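Local atomic coordinates of ATP-dependent RNA helicase HrpB (Escherichia coli, PDB entry 6EUD), a protein that hydrolyses ATP to ADP and phosphate as a DExH-box RNA helicase that binds single-stranded RNA. Residues Pro115-Val120 with Ala140-Val145. Numbering follows the deposited sequence.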
ATOM      1  N   PRO A 115       5.741  19.957  19.537  1.00 76.06           N
ATOM      2  CA  PRO A 115       4.437  19.945  18.858  1.00 74.10           C
ATOM      3  C   PRO A 115       3.775  21.326  18.759  1.00 78.35           C
ATOM      4  O   PRO A 115       2.775  21.479  18.059  1.00 74.20           O
ATOM      5  CB  PRO A 115       3.598  19.000  19.732  1.00 70.12           C
ATOM      6  CG  PRO A 115       4.594  18.167  20.463  1.00 70.05           C
ATOM      7  CD  PRO A 115       5.729  19.110  20.742  1.00 74.06           C
ATOM      8  N   GLU A 116       4.319  22.322  19.450  1.00 84.09           N
ATOM      9  CA  GLU A 116       3.812  23.678  19.307  1.00 85.12           C
ATOM     10  C   GLU A 116       4.813  24.548  18.551  1.00 83.37           C
ATOM     11  O   GLU A 116       4.543  25.724  18.297  1.00 85.93           O
ATOM     12  CB  GLU A 116       3.481  24.276  20.674  1.00 90.97           C
ATOM     13  CG  GLU A 116       2.077  23.937  21.143  1.00 97.34           C
ATOM     14  CD  GLU A 116       1.931  24.012  22.648  1.00112.06           C
ATOM     15  OE1 GLU A 116       2.654  24.813  23.284  1.00118.45           O
ATOM     16  OE2 GLU A 116       1.096  23.259  23.198  1.00116.08           O
ATOM     17  N   LEU A 117       5.948  23.948  18.180  1.00 79.30           N
ATOM     18  CA  LEU A 117       7.006  24.609  17.404  1.00 74.89           C
ATOM     19  C   LEU A 117       7.311  26.029  17.879  1.00 77.12           C
ATOM     20  O   LEU A 117       7.192  26.990  17.112  1.00 72.39           O
ATOM     21  CB  LEU A 117       6.640  24.635  15.920  1.00 69.36           C
ATOM     22  CG  LEU A 117       6.710  23.302  15.179  1.00 65.16           C
ATOM     23  CD1 LEU A 117       6.256  23.486  13.747  1.00 62.36           C
ATOM     24  CD2 LEU A 117       8.118  22.729  15.225  1.00 66.41           C
ATOM     25  N   SER A 118       7.704  26.136  19.146  1.00 78.54           N
ATOM     26  CA  SER A 118       7.926  27.414  19.816  1.00 88.40           C
ATOM     27  C   SER A 118       8.891  28.321  19.057  1.00 92.52           C
ATOM     28  O   SER A 118       9.935  27.872  18.587  1.00 82.74           O
ATOM     29  CB  SER A 118       8.449  27.168  21.235  1.00 93.73           C
ATOM     30  OG  SER A 118       7.588  26.298  21.956  1.00 93.32           O
ATOM     31  N   GLY A 119       8.533  29.596  18.933  1.00 95.17           N
ATOM     32  CA  GLY A 119       9.344  30.549  18.197  1.00 98.22           C
ATOM     33  C   GLY A 119       9.069  30.572  16.699  1.00 94.01           C
ATOM     34  O   GLY A 119       9.248  31.605  16.050  1.00 99.75           O
ATOM     35  N   VAL A 120       8.635  29.440  16.147  1.00 85.80           N
ATOM     36  CA  VAL A 120       8.347  29.339  14.716  1.00 83.41           C
ATOM     37  C   VAL A 120       7.012  29.994  14.362  1.00 82.76           C
ATOM     38  O   VAL A 120       6.012  29.761  15.034  1.00 85.53           O
ATOM     39  CB  VAL A 120       8.303  27.860  14.247  1.00 80.48           C
ATOM     40  CG1 VAL A 120       8.243  27.779  12.720  1.00 73.08           C
ATOM     41  CG2 VAL A 120       9.487  27.078  14.803  1.00 81.95           C
ATOM     42  N   ALA A 140       0.098  17.221   7.242  1.00 50.55           N
ATOM     43  CA  ALA A 140      -0.885  16.718   8.206  1.00 46.48           C
ATOM     44  C   ALA A 140      -0.579  17.141   9.651  1.00 52.54           C
ATOM     45  O   ALA A 140      -1.498  17.526  10.405  1.00 54.49           O
ATOM     46  CB  ALA A 140      -0.974  15.201   8.116  1.00 40.63           C
ATOM     47  N   LEU A 141       0.695  17.060  10.037  1.00 48.16           N
ATOM     48  CA  LEU A 141       1.119  17.459  11.376  1.00 45.56           C
ATOM     49  C   LEU A 141       0.919  18.947  11.567  1.00 48.54           C
ATOM     50  O   LEU A 141       0.355  19.389  12.563  1.00 55.84           O
ATOM     51  CB  LEU A 141       2.582  17.085  11.614  1.00 43.97           C
ATOM     52  CG  LEU A 141       2.814  15.571  11.619  1.00 41.32           C
ATOM     53  CD1 LEU A 141       4.283  15.233  11.550  1.00 39.67           C
ATOM     54  CD2 LEU A 141       2.202  14.972  12.870  1.00 37.89           C
ATOM     55  N   LEU A 142       1.360  19.723  10.592  1.00 48.71           N
ATOM     56  CA  LEU A 142       1.253  21.176  10.677  1.00 49.92           C
ATOM     57  C   LEU A 142      -0.195  21.688  10.716  1.00 54.64           C
ATOM     58  O   LEU A 142      -0.481  22.706  11.340  1.00 60.66           O
ATOM     59  CB  LEU A 142       2.004  21.805   9.510  1.00 48.04           C
ATOM     60  CG  LEU A 142       3.515  21.646   9.623  1.00 49.22           C
ATOM     61  CD1 LEU A 142       4.207  22.001   8.317  1.00 46.88           C
ATOM     62  CD2 LEU A 142       4.030  22.494  10.783  1.00 53.00           C
ATOM     63  N   LEU A 143      -1.107  20.991  10.049  1.00 51.96           N
ATOM     64  CA  LEU A 143      -2.517  21.348  10.124  1.00 52.91           C
ATOM     65  C   LEU A 143      -3.090  20.999  11.511  1.00 54.71           C
ATOM     66  O   LEU A 143      -4.079  21.592  11.952  1.00 49.60           O
ATOM     67  CB  LEU A 143      -3.299  20.639   9.020  1.00 52.28           C
ATOM     68  CG  LEU A 143      -3.074  21.165   7.594  1.00 49.25           C
ATOM     69  CD1 LEU A 143      -3.871  20.367   6.553  1.00 42.71           C
ATOM     70  CD2 LEU A 143      -3.412  22.643   7.526  1.00 47.30           C
ATOM     71  N   ASP A 144      -2.467  20.047  12.204  1.00 55.03           N
ATOM     72  CA  ASP A 144      -2.917  19.718  13.545  1.00 61.32           C
ATOM     73  C   ASP A 144      -2.331  20.682  14.567  1.00 65.00           C
ATOM     74  O   ASP A 144      -3.020  21.067  15.515  1.00 73.92           O
ATOM     75  CB  ASP A 144      -2.569  18.283  13.915  1.00 63.51           C
ATOM     76  CG  ASP A 144      -3.730  17.345  13.698  1.00 71.84           C
ATOM     77  OD1 ASP A 144      -4.691  17.734  12.995  1.00 75.09           O
ATOM     78  OD2 ASP A 144      -3.700  16.233  14.247  1.00 77.84           O
ATOM     79  N   VAL A 145      -1.074  21.075  14.371  1.00 60.94           N
ATOM     80  CA  VAL A 145      -0.463  22.110  15.194  1.00 59.72           C
ATOM     81  C   VAL A 145      -1.279  23.405  15.118  1.00 63.35           C
ATOM     82  O   VAL A 145      -1.418  24.121  16.107  1.00 65.78           O
ATOM     83  CB  VAL A 145       0.976  22.409  14.760  1.00 55.91           C
ATOM     84  CG1 VAL A 145       1.556  23.526  15.618  1.00 54.16           C
ATOM     85  CG2 VAL A 145       1.840  21.144  14.825  1.00 51.96           C
TER
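V145 packs on the carbonyl of P115 and L142 meets L117, where the loop between helix 106-113 and strand 120-125 packs on the last turn of helix 133-145. Both segments belong to the ATP-binding domain, a P-loop NTPase fold, and strand 120-125 is part of its central, largely parallel sheet; the contact lies away from the predicted ATP-binding loop and the DEFH box.

The contact to the loop backbone is made by the V145 side chain; the CA of V145 is 6.1 Å from that of E116. Its two methyls straddle the carbonyl oxygen of P115, CG1 and CG2 each 3.4 Å from P115 O, a van der Waals contact without a hydrogen bond across the segments. With CG1 anti to the backbone N (chi1 178°), the other methyl falls beside that N, and the fork opens to the loop. CG1 also reaches E116 CA at 4.3 Å.

In the apolar part, the side chains of L117 and L142, both buried, cross at about a right angle; I111 of helix 106-113 touches both leucines and V145.

Hydrogen bonding within the loop sets its path: a type II turn, with V120 N to L117 O at 3.0 Å and G119 at a positive phi of 86°, leads into the strand. R150 bridges the turn, NH1 bonding to E116 O just before it and NH2 to V120 O at its end. At the leucine crossing itself, methyl meets methyl, L117 CD1 lying 3.8 Å from L142 CD2.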